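Local coordinates for FAD linked oxidase-like protein (Myceliophthora thermophila, PDB 5L6G) that oxidises the C1 hydroxyl of xylooligosaccharides and related sugars to lactones, using a bicovalently bound FAD and passing the electrons to molecular oxygen to form hydrogen peroxide, at residues F342-S346 with Y451-G455; S346-S350 with D444-Y448; S387-R391 with F401-E405. The contacts are given in a common frame with arbitrary orientation. Residues are numbered along the deposited sequence.

Contact 1. Residues F342-S346 with Y451-G455; sequences FYSKS and YADPG. With XYP (beta-D-xylopyranose), chain I; FAD (flavin-adenine dinucleotide), chain D.
Between the flavin and a second xylose site of this FAD-linked oxidase, an Asx turn in the loop 451-455 packs against the extended segment 342-346, part of strand 341-349 of the large antiparallel sheet. The loop runs at 115° to the strand, with Lys345 and Asp453 closest (CA-CA 5.4 Å). Asp453, chi1 t, shows how one carboxylate can fasten a loop: its OD1 takes Gly455 N at 2.8 Å, closing the turn, and Tyr343 OH at 2.6 Å, while its OD2 forms a salt bridge with Lys345 NZ at 2.7 Å. Lys345 bends back through chi3 and chi4 near p; Asp430 is its second acidic partner. At one end Tyr343, Pro454 and Gly455 line a xylose, Gly455 CA lying 3.3 Å from XYP C5. At the other, substrate-binding Tyr451 hydrogen-bonds another xylose and sets its OH 3.5 Å from FAD C2. Water 1 bridges the backbones, donating to Ser344 O at 2.8 Å and Ala452 O at 2.7 Å.

Contact 2. Residues S346-S350 with D444-Y448; sequences SLVTS and DWGMY. With FAD (flavin-adenine dinucleotide), chain D.
Ser346, Val348 and Asp444 give up the most surface here, and they mark out how a short edge strand is attached to a long one. From Ser346 to Thr349 and from Trp445 to Tyr448 the backbones are extended and run antiparallel, the segments 151° apart end to end; Asp444 (psi 12°) turns out of the strand. Val348 pairs with Gly446 as the hydrogen-bonded pair: Val348 N reaches Gly446 O at 2.8 Å, and Gly446 N returns to Val348 O at 2.9 Å. Thr349 and Trp445 follow as the non-hydrogen-bonded pair, where Trp445 CA approaches Val348 O to 3.0 Å in a CA-H...O contact. Past it, Asp444 O accepts from Ser350 N at 3.3 Å. At the other end a side chain takes over from the backbone: Ser346, chi1 p, turns OG to Tyr448 N at 2.8 Å. From there chi1 t carries the Tyr448 ring away from strand 341-349, so that OH donates a very short 2.5 Å hydrogen bond to FAD O2, joining sheet edge to isoalloxazine. Leu347 CD2 packs 3.6 Å from Trp445 CE3 and 4.1 Å from Met447 CE. Strand 445-446 is outermost in the eight-stranded antiparallel sheet; strand 409-417 flanks 341-349 on its other edge, while helix 426-437 covers Leu347, Trp445 and Met447, and helix 458-466 touches Trp445 and Met447.

Contact 3. Residues S387-R391 with F401-E405; sequences SAVTR and FRDPE
Thr390, with chi1 p, lays its side chain over the backbone of 403-404: CB lies 3.4 Å from Pro404 CA, and CG2 is 3.6 Å from Asp403 O. It is the most deeply covered residue of the pair, and its CA comes within 4.2 Å of Arg402 CA. Such proximity without strand pairing is a lesson in loop closure, for Thr390 O and Arg402 O are 3.0 Å apart yet both are acceptors. The direct polar tie is made instead by Arg402, chi1 and chi2 both m, whose NH1 donates to Val389 O at 3.0 Å; NH2 forms a salt bridge with Asp181. Both segments belong to the long connection between strands 374-381 and 409-417 of the large antiparallel sheet, and the contact lies where that connection doubles back on itself. An Asx turn shapes its second limb, with Asp403 OD1 accepting from Glu405 N at 2.9 Å. On the first limb, Val389 sets CG1 3.9 Å from Arg402 NH1.

How the contacts relate
Coming from the N terminus, past the FAD-binding region and four strands of the large sheet, the chain reaches strand 341-349, where contacts 1 and 2 follow one another and share Ser346. It then passes through helix 354-368 and strand 374-381 into the connection that contact 3 pinches off, a small loop of nine intervening residues lying wholly within the two larger ones. Strand 409-417 and helix 426-437 follow before 444-448 returns to close contact 2; 451-455 then closes contact 1, so the three loops nest rather than cross. Contact 3 meets contact 2 through Phe401, which packs against Val348, Gly446 and Met447. Contacts 1 and 2 both touch FAD and share water 4, tying sheet, edge strand and cofactor together.

Contact 1. Residues F342-S346 with Y451-G455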
loop_
_atom_site.group_PDB
_atom_site.type_symbol
_atom_site.label_atom_id
_atom_site.label_comp_id
_atom_site.label_asym_id
_atom_site.label_seq_id
_atom_site.Cartn_x
_atom_site.Cartn_y
_atom_site.Cartn_z
ATOM N N PHE A 342 -7.337 14.721 3.224
ATOM C CA PHE A 342 -6.950 14.058 4.451
ATOM C C PHE A 342 -5.461 14.194 4.766
ATOM O O PHE A 342 -4.641 14.606 3.912
ATOM C CB PHE A 342 -7.326 12.567 4.367
ATOM C CG PHE A 342 -6.564 11.818 3.301
ATOM C CD1 PHE A 342 -6.979 11.859 1.981
ATOM C CD2 PHE A 342 -5.420 11.099 3.611
ATOM C CE1 PHE A 342 -6.267 11.192 0.989
ATOM C CE2 PHE A 342 -4.714 10.413 2.618
ATOM C CZ PHE A 342 -5.141 10.468 1.313
ATOM N N TYR A 343 -5.142 13.829 6.013
ATOM C CA TYR A 343 -3.782 13.545 6.442
ATOM C C TYR A 343 -3.760 12.120 6.957
ATOM O O TYR A 343 -4.741 11.667 7.500
ATOM C CB TYR A 343 -3.317 14.510 7.536
ATOM C CG TYR A 343 -1.908 14.232 8.009
ATOM C CD1 TYR A 343 -0.870 14.130 7.117
ATOM C CD2 TYR A 343 -1.609 14.091 9.357
ATOM C CE1 TYR A 343 0.429 13.881 7.535
ATOM C CE2 TYR A 343 -0.309 13.849 9.789
ATOM C CZ TYR A 343 0.710 13.745 8.861
ATOM O OH TYR A 343 2.019 13.495 9.246
ATOM N N SER A 344 -2.650 11.421 6.756
ATOM C CA SER A 344 -2.550 10.042 7.206
ATOM C C SER A 344 -1.160 9.710 7.693
ATOM O O SER A 344 -0.173 10.308 7.267
ATOM C CB SER A 344 -2.975 9.091 6.087
ATOM O OG SER A 344 -2.751 7.742 6.428
ATOM N N LYS A 345 -1.102 8.793 8.650
ATOM C CA LYS A 345 0.151 8.267 9.144
ATOM C C LYS A 345 0.024 6.754 9.194
ATOM O O LYS A 345 -1.084 6.173 9.059
ATOM C CB LYS A 345 0.490 8.833 10.527
ATOM C CG LYS A 345 0.676 10.339 10.570
ATOM C CD LYS A 345 1.222 10.851 11.903
ATOM C CE LYS A 345 2.735 10.722 12.047
ATOM N NZ LYS A 345 3.548 11.728 11.301
ATOM N N SER A 346 1.174 6.112 9.341
ATOM C CA SER A 346 1.218 4.688 9.518
ATOM C C SER A 346 2.210 4.317 10.591
ATOM O O SER A 346 3.006 5.159 11.071
ATOM C CB SER A 346 1.648 4.045 8.201
ATOM O OG SER A 346 3.031 4.207 8.000
ATOM N N TYR A 451 1.113 3.982 2.922
ATOM C CA TYR A 451 0.379 5.088 3.557
ATOM C C TYR A 451 1.356 6.273 3.763
ATOM O O TYR A 451 1.692 6.684 4.890
ATOM C CB TYR A 451 -0.237 4.652 4.866
ATOM C CG TYR A 451 -1.122 3.430 4.768
ATOM C CD1 TYR A 451 -2.057 3.299 3.762
ATOM C CD2 TYR A 451 -0.996 2.386 5.665
ATOM C CE1 TYR A 451 -2.867 2.170 3.673
ATOM C CE2 TYR A 451 -1.786 1.250 5.561
ATOM C CZ TYR A 451 -2.713 1.149 4.566
ATOM O OH TYR A 451 -3.511 0.020 4.458
ATOM N N ALA A 452 1.777 6.820 2.643
ATOM C CA ALA A 452 2.862 7.780 2.611
ATOM C C ALA A 452 2.529 9.018 3.422
ATOM O O ALA A 452 1.474 9.601 3.254
ATOM C CB ALA A 452 3.180 8.163 1.184
ATOM N N ASP A 453 3.445 9.385 4.303
ATOM C CA ASP A 453 3.233 10.467 5.251
ATOM C C ASP A 453 4.235 11.576 4.930
ATOM O O ASP A 453 5.388 11.502 5.323
ATOM C CB ASP A 453 3.442 9.901 6.656
ATOM C CG ASP A 453 3.412 10.961 7.738
ATOM O OD1 ASP A 453 3.256 12.162 7.419
ATOM O OD2 ASP A 453 3.578 10.567 8.904
ATOM N N PRO A 454 3.788 12.633 4.238
ATOM C CA PRO A 454 4.728 13.696 3.859
ATOM C C PRO A 454 5.157 14.570 5.028
ATOM O O PRO A 454 5.931 15.507 4.829
ATOM C CB PRO A 454 3.943 14.503 2.825
ATOM C CG PRO A 454 2.510 14.274 3.185
ATOM C CD PRO A 454 2.425 12.891 3.753
ATOM N N GLY A 455 4.678 14.271 6.234
ATOM C CA GLY A 455 5.144 14.958 7.446
ATOM C C GLY A 455 6.568 14.571 7.820
ATOM O O GLY A 455 7.229 15.291 8.567
HETATM O O1 XYP I . 1.692 18.022 3.515
HETATM C C1 XYP I . 2.460 17.939 4.693
HETATM C C2 XYP I . 2.482 19.315 5.360
HETATM C C3 XYP I . 3.248 19.208 6.656
HETATM C C4 XYP I . 2.575 18.164 7.525
HETATM C C5 XYP I . 2.491 16.843 6.794
HETATM O O2 XYP I . 3.079 20.311 4.507
HETATM O O3 XYP I . 3.237 20.449 7.357
HETATM O O4 XYP I . 3.330 18.046 8.726
HETATM O O5 XYP I . 1.821 17.002 5.542
HETATM P PA FAD D . 0.625 6.076 -7.347
HETATM O O1A FAD D . 0.352 6.016 -8.832
HETATM O O2A FAD D . 0.340 7.376 -6.665
HETATM O O5B FAD D . 2.065 5.525 -7.038
HETATM C C5B FAD D . 2.608 5.416 -5.720
HETATM C C4B FAD D . 4.118 5.369 -5.790
HETATM O O4B FAD D . 4.519 4.237 -6.566
HETATM C C3B FAD D . 4.713 6.589 -6.475
HETATM O O3B FAD D . 5.990 6.851 -5.931
HETATM C C2B FAD D . 4.869 6.142 -7.905
HETATM O O2B FAD D . 5.824 6.897 -8.640
HETATM C C1B FAD D . 5.241 4.688 -7.718
HETATM N N9A FAD D . 4.861 3.905 -8.897
HETATM C C8A FAD D . 3.665 3.790 -9.465
HETATM N N7A FAD D . 3.725 2.987 -10.554
HETATM C C5A FAD D . 4.995 2.592 -10.640
HETATM C C6A FAD D . 5.749 1.760 -11.574
HETATM N N6A FAD D . 5.060 1.196 -12.585
HETATM N N1A FAD D . 7.074 1.622 -11.359
HETATM C C2A FAD D . 7.720 2.185 -10.335
HETATM N N3A FAD D . 7.076 2.974 -9.424
HETATM C C4A FAD D . 5.738 3.191 -9.555
HETATM N N1 FAD D . -2.618 -0.087 0.782
HETATM C C2 FAD D . -2.575 -1.326 1.366
HETATM O O2 FAD D . -1.453 -1.834 1.643
HETATM N N3 FAD D . -3.715 -2.018 1.612
HETATM C C4 FAD D . -4.943 -1.540 1.295
HETATM O O4 FAD D . -6.014 -2.172 1.519
HETATM C C4X FAD D . -5.070 -0.207 0.669
HETATM N N5 FAD D . -6.263 0.355 0.320
HETATM C C5X FAD D . -6.364 1.593 -0.293
HETATM C C6 FAD D . -7.593 2.149 -0.674
HETATM C C7 FAD D . -7.634 3.417 -1.276
HETATM C C7M FAD D . -8.979 3.987 -1.651
HETATM C C8 FAD D . -6.369 4.177 -1.571
HETATM C C8M FAD D . -6.380 5.521 -2.291
HETATM C C9 FAD D . -5.162 3.597 -1.196
HETATM C C9A FAD D . -5.105 2.347 -0.555
HETATM N N10 FAD D . -3.879 1.756 -0.149
HETATM C C10 FAD D . -3.799 0.498 0.453
HETATM C "C1'" FAD D . -2.598 2.422 -0.355
HETATM C "C2'" FAD D . -1.951 2.032 -1.646
HETATM O "O2'" FAD D . -1.366 0.742 -1.455
HETATM C "C3'" FAD D . -0.843 3.042 -1.885
HETATM O "O3'" FAD D . -1.361 4.377 -1.924
HETATM C "C4'" FAD D . -0.163 2.708 -3.215
HETATM O "O4'" FAD D . 1.214 3.104 -3.143
HETATM C "C5'" FAD D . -0.895 3.392 -4.342
HETATM O "O5'" FAD D . -0.512 2.805 -5.587
HETATM P P FAD D . -0.893 3.590 -6.903
HETATM O O1P FAD D . -0.256 2.962 -8.102
HETATM O O2P FAD D . -2.371 3.809 -6.952
HETATM O O3P FAD D . -0.331 5.051 -6.562
HETATM O O HOH W 1 -0.309 11.148 4.640
HETATM O O HOH W 2 5.381 14.227 11.302
HETATM O O HOH W 3 3.541 7.902 9.085
HETATM O O HOH W 4 3.544 6.391 6.751
#

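Contact 2. Residues S346-S350 with D444-Y448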
loop_
_atom_site.group_PDB
_atom_site.type_symbol
_atom_site.label_atom_id
_atom_site.label_comp_id
_atom_site.label_asym_id
_atom_site.label_seq_id
_atom_site.Cartn_x
_atom_site.Cartn_y
_atom_site.Cartn_z
ATOM N N SER A 346 1.174 6.112 9.341
ATOM C CA SER A 346 1.218 4.688 9.518
ATOM C C SER A 346 2.210 4.317 10.591
ATOM O O SER A 346 3.006 5.159 11.071
ATOM C CB SER A 346 1.648 4.045 8.201
ATOM O OG SER A 346 3.031 4.207 8.000
ATOM N N LEU A 347 2.157 3.048 10.960
ATOM C CA LEU A 347 3.113 2.457 11.835
ATOM C C LEU A 347 3.141 0.963 11.574
ATOM O O LEU A 347 2.166 0.367 11.095
ATOM C CB LEU A 347 2.725 2.649 13.311
ATOM C CG LEU A 347 3.219 3.835 14.123
ATOM C CD1 LEU A 347 2.625 3.698 15.517
ATOM C CD2 LEU A 347 4.717 3.892 14.226
ATOM N N VAL A 348 4.291 0.396 11.899
ATOM C CA VAL A 348 4.460 -1.029 12.100
ATOM C C VAL A 348 5.052 -1.132 13.492
ATOM O O VAL A 348 5.977 -0.391 13.831
ATOM C CB VAL A 348 5.426 -1.630 11.079
ATOM C CG1 VAL A 348 5.684 -3.106 11.369
ATOM C CG2 VAL A 348 4.860 -1.456 9.674
ATOM N N THR A 349 4.491 -1.993 14.326
ATOM C CA THR A 349 5.014 -2.163 15.659
ATOM C C THR A 349 5.071 -3.648 16.023
ATOM O O THR A 349 4.391 -4.504 15.433
ATOM C CB THR A 349 4.178 -1.450 16.766
ATOM O OG1 THR A 349 2.982 -2.196 17.055
ATOM C CG2 THR A 349 3.832 0.001 16.469
ATOM N N SER A 350 5.892 -3.920 17.019
ATOM C CA SER A 350 5.843 -5.167 17.770
ATOM C C SER A 350 4.583 -5.180 18.627
ATOM O O SER A 350 3.740 -4.288 18.529
ATOM C CB SER A 350 7.076 -5.228 18.669
ATOM O OG SER A 350 7.091 -4.103 19.548
ATOM N N ASP A 444 11.844 -1.582 17.063
ATOM C CA ASP A 444 10.524 -2.164 17.272
ATOM C C ASP A 444 9.389 -1.362 16.631
ATOM O O ASP A 444 8.216 -1.635 16.845
ATOM C CB ASP A 444 10.301 -2.369 18.768
ATOM C CG ASP A 444 11.030 -3.579 19.293
ATOM O OD1 ASP A 444 10.613 -4.710 18.976
ATOM O OD2 ASP A 444 12.018 -3.405 20.028
ATOM N N TRP A 445 9.730 -0.404 15.776
ATOM C CA TRP A 445 8.705 0.218 14.961
ATOM C C TRP A 445 9.274 0.746 13.671
ATOM O O TRP A 445 10.466 1.062 13.568
ATOM C CB TRP A 445 7.962 1.330 15.725
ATOM C CG TRP A 445 8.784 2.542 16.015
ATOM C CD1 TRP A 445 9.590 2.747 17.089
ATOM C CD2 TRP A 445 8.888 3.715 15.207
ATOM N NE1 TRP A 445 10.198 3.980 17.004
ATOM C CE2 TRP A 445 9.765 4.603 15.866
ATOM C CE3 TRP A 445 8.310 4.108 13.994
ATOM C CZ2 TRP A 445 10.097 5.857 15.345
ATOM C CZ3 TRP A 445 8.620 5.369 13.485
ATOM C CH2 TRP A 445 9.527 6.222 14.161
ATOM N N GLY A 446 8.394 0.805 12.681
ATOM C CA GLY A 446 8.696 1.431 11.408
ATOM C C GLY A 446 7.435 2.043 10.852
ATOM O O GLY A 446 6.425 2.142 11.548
ATOM N N MET A 447 7.490 2.459 9.594
ATOM C CA MET A 447 6.335 3.024 8.922
ATOM C C MET A 447 6.241 2.464 7.513
ATOM O O MET A 447 7.176 1.854 7.025
ATOM C CB MET A 447 6.415 4.549 8.921
ATOM C CG MET A 447 6.095 5.138 10.291
ATOM S SD MET A 447 6.385 6.913 10.437
ATOM C CE MET A 447 5.631 7.250 12.025
ATOM N N TYR A 448 5.106 2.688 6.877
ATOM C CA TYR A 448 4.716 1.948 5.686
ATOM C C TYR A 448 4.350 2.917 4.604
ATOM O O TYR A 448 3.336 3.599 4.690
ATOM C CB TYR A 448 3.518 1.076 6.042
ATOM C CG TYR A 448 2.872 0.275 4.938
ATOM C CD1 TYR A 448 3.610 -0.524 4.098
ATOM C CD2 TYR A 448 1.499 0.265 4.790
ATOM C CE1 TYR A 448 2.999 -1.294 3.113
ATOM C CE2 TYR A 448 0.872 -0.505 3.827
ATOM C CZ TYR A 448 1.617 -1.296 3.002
ATOM O OH TYR A 448 0.975 -2.043 2.032
HETATM P PA FAD D . 0.625 6.076 -7.347
HETATM O O1A FAD D . 0.352 6.016 -8.832
HETATM O O2A FAD D . 0.340 7.376 -6.665
HETATM O O5B FAD D . 2.065 5.525 -7.038
HETATM C C5B FAD D . 2.608 5.416 -5.720
HETATM C C4B FAD D . 4.118 5.369 -5.790
HETATM O O4B FAD D . 4.519 4.237 -6.566
HETATM C C3B FAD D . 4.713 6.589 -6.475
HETATM O O3B FAD D . 5.990 6.851 -5.931
HETATM C C2B FAD D . 4.869 6.142 -7.905
HETATM O O2B FAD D . 5.824 6.897 -8.640
HETATM C C1B FAD D . 5.241 4.688 -7.718
HETATM N N9A FAD D . 4.861 3.905 -8.897
HETATM C C8A FAD D . 3.665 3.790 -9.465
HETATM N N7A FAD D . 3.725 2.987 -10.554
HETATM C C5A FAD D . 4.995 2.592 -10.640
HETATM C C6A FAD D . 5.749 1.760 -11.574
HETATM N N6A FAD D . 5.060 1.196 -12.585
HETATM N N1A FAD D . 7.074 1.622 -11.359
HETATM C C2A FAD D . 7.720 2.185 -10.335
HETATM N N3A FAD D . 7.076 2.974 -9.424
HETATM C C4A FAD D . 5.738 3.191 -9.555
HETATM N N1 FAD D . -2.618 -0.087 0.782
HETATM C C2 FAD D . -2.575 -1.326 1.366
HETATM O O2 FAD D . -1.453 -1.834 1.643
HETATM N N3 FAD D . -3.715 -2.018 1.612
HETATM C C4 FAD D . -4.943 -1.540 1.295
HETATM O O4 FAD D . -6.014 -2.172 1.519
HETATM C C4X FAD D . -5.070 -0.207 0.669
HETATM N N5 FAD D . -6.263 0.355 0.320
HETATM C C5X FAD D . -6.364 1.593 -0.293
HETATM C C6 FAD D . -7.593 2.149 -0.674
HETATM C C7 FAD D . -7.634 3.417 -1.276
HETATM C C7M FAD D . -8.979 3.987 -1.651
HETATM C C8 FAD D . -6.369 4.177 -1.571
HETATM C C8M FAD D . -6.380 5.521 -2.291
HETATM C C9 FAD D . -5.162 3.597 -1.196
HETATM C C9A FAD D . -5.105 2.347 -0.555
HETATM N N10 FAD D . -3.879 1.756 -0.149
HETATM C C10 FAD D . -3.799 0.498 0.453
HETATM C "C1'" FAD D . -2.598 2.422 -0.355
HETATM C "C2'" FAD D . -1.951 2.032 -1.646
HETATM O "O2'" FAD D . -1.366 0.742 -1.455
HETATM C "C3'" FAD D . -0.843 3.042 -1.885
HETATM O "O3'" FAD D . -1.361 4.377 -1.924
HETATM C "C4'" FAD D . -0.163 2.708 -3.215
HETATM O "O4'" FAD D . 1.214 3.104 -3.143
HETATM C "C5'" FAD D . -0.895 3.392 -4.342
HETATM O "O5'" FAD D . -0.512 2.805 -5.587
HETATM P P FAD D . -0.893 3.590 -6.903
HETATM O O1P FAD D . -0.256 2.962 -8.102
HETATM O O2P FAD D . -2.371 3.809 -6.952
HETATM O O3P FAD D . -0.331 5.051 -6.562
HETATM O O HOH W 4 3.544 6.391 6.751
#

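Contact 3. Residues S387-R391 with F401-E405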
loop_
_atom_site.group_PDB
_atom_site.type_symbol
_atom_site.label_atom_id
_atom_site.label_comp_id
_atom_site.label_asym_id
_atom_site.label_seq_id
_atom_site.Cartn_x
_atom_site.Cartn_y
_atom_site.Cartn_z
ATOM N N SER A 387 1.218 -16.042 10.148
ATOM C CA SER A 387 1.123 -15.071 9.081
ATOM C C SER A 387 2.018 -15.430 7.883
ATOM O O SER A 387 3.218 -15.689 8.031
ATOM C CB SER A 387 1.489 -13.690 9.606
ATOM O OG SER A 387 1.554 -12.759 8.533
ATOM N N ALA A 388 1.424 -15.443 6.692
ATOM C CA ALA A 388 2.190 -15.614 5.480
ATOM C C ALA A 388 3.106 -14.408 5.245
ATOM O O ALA A 388 4.192 -14.556 4.674
ATOM C CB ALA A 388 1.251 -15.823 4.292
ATOM N N VAL A 389 2.688 -13.225 5.706
ATOM C CA VAL A 389 3.488 -12.015 5.506
ATOM C C VAL A 389 4.864 -12.172 6.142
ATOM O O VAL A 389 5.887 -11.934 5.505
ATOM C CB VAL A 389 2.800 -10.758 6.076
ATOM C CG1 VAL A 389 3.734 -9.549 6.003
ATOM C CG2 VAL A 389 1.506 -10.468 5.320
ATOM N N THR A 390 4.883 -12.613 7.394
ATOM C CA THR A 390 6.109 -12.695 8.151
ATOM C C THR A 390 6.765 -14.089 8.090
ATOM O O THR A 390 7.648 -14.397 8.877
ATOM C CB THR A 390 5.843 -12.257 9.608
ATOM O OG1 THR A 390 4.705 -12.957 10.112
ATOM C CG2 THR A 390 5.551 -10.780 9.681
ATOM N N ARG A 391 6.334 -14.930 7.151
ATOM C CA ARG A 391 7.058 -16.153 6.819
ATOM C C ARG A 391 8.020 -15.937 5.654
ATOM O O ARG A 391 8.859 -16.781 5.379
ATOM C CB ARG A 391 6.083 -17.283 6.481
ATOM C CG ARG A 391 5.570 -17.973 7.718
ATOM C CD ARG A 391 4.501 -19.007 7.410
ATOM N NE ARG A 391 4.099 -19.694 8.636
ATOM C CZ ARG A 391 2.969 -20.375 8.795
ATOM N NH1 ARG A 391 2.076 -20.455 7.815
ATOM N NH2 ARG A 391 2.724 -20.980 9.951
ATOM N N PHE A 401 9.534 -5.457 6.773
ATOM C CA PHE A 401 8.778 -5.863 7.949
ATOM C C PHE A 401 8.296 -7.303 7.866
ATOM O O PHE A 401 7.115 -7.564 7.652
ATOM C CB PHE A 401 7.649 -4.868 8.164
ATOM C CG PHE A 401 8.126 -3.438 8.166
ATOM C CD1 PHE A 401 9.006 -2.996 9.137
ATOM C CD2 PHE A 401 7.724 -2.554 7.206
ATOM C CE1 PHE A 401 9.472 -1.693 9.139
ATOM C CE2 PHE A 401 8.186 -1.245 7.203
ATOM C CZ PHE A 401 9.053 -0.813 8.165
ATOM N N ARG A 402 9.236 -8.219 8.074
ATOM C CA ARG A 402 9.008 -9.650 7.906
ATOM C C ARG A 402 9.180 -10.533 9.134
ATOM O O ARG A 402 8.996 -11.739 9.037
ATOM C CB ARG A 402 9.975 -10.156 6.840
ATOM C CG ARG A 402 9.767 -9.492 5.511
ATOM C CD ARG A 402 8.374 -9.753 4.952
ATOM N NE ARG A 402 8.325 -9.407 3.529
ATOM C CZ ARG A 402 7.310 -9.645 2.692
ATOM N NH1 ARG A 402 6.195 -10.273 3.081
ATOM N NH2 ARG A 402 7.428 -9.267 1.425
ATOM N N ASP A 403 9.601 -9.957 10.251
ATOM C CA ASP A 403 9.776 -10.692 11.498
ATOM C C ASP A 403 8.430 -11.003 12.148
ATOM O O ASP A 403 7.687 -10.099 12.479
ATOM C CB ASP A 403 10.652 -9.901 12.463
ATOM C CG ASP A 403 11.104 -10.734 13.626
ATOM O OD1 ASP A 403 10.257 -11.101 14.466
ATOM O OD2 ASP A 403 12.303 -11.060 13.676
ATOM N N PRO A 404 8.130 -12.293 12.353
ATOM C CA PRO A 404 6.795 -12.645 12.848
ATOM C C PRO A 404 6.477 -12.167 14.278
ATOM O O PRO A 404 5.296 -12.083 14.646
ATOM C CB PRO A 404 6.748 -14.177 12.731
ATOM C CG PRO A 404 8.166 -14.632 12.586
ATOM C CD PRO A 404 8.999 -13.464 12.144
ATOM N N GLU A 405 7.501 -11.856 15.076
ATOM C CA GLU A 405 7.277 -11.283 16.404
ATOM C C GLU A 405 7.510 -9.753 16.479
ATOM O O GLU A 405 6.761 -9.024 17.152
ATOM C CB GLU A 405 8.102 -12.043 17.446
ATOM C CG GLU A 405 7.552 -13.434 17.753
ATOM C CD GLU A 405 7.835 -14.462 16.672
ATOM O OE1 GLU A 405 9.022 -14.672 16.358
ATOM O OE2 GLU A 405 6.873 -15.095 16.148
#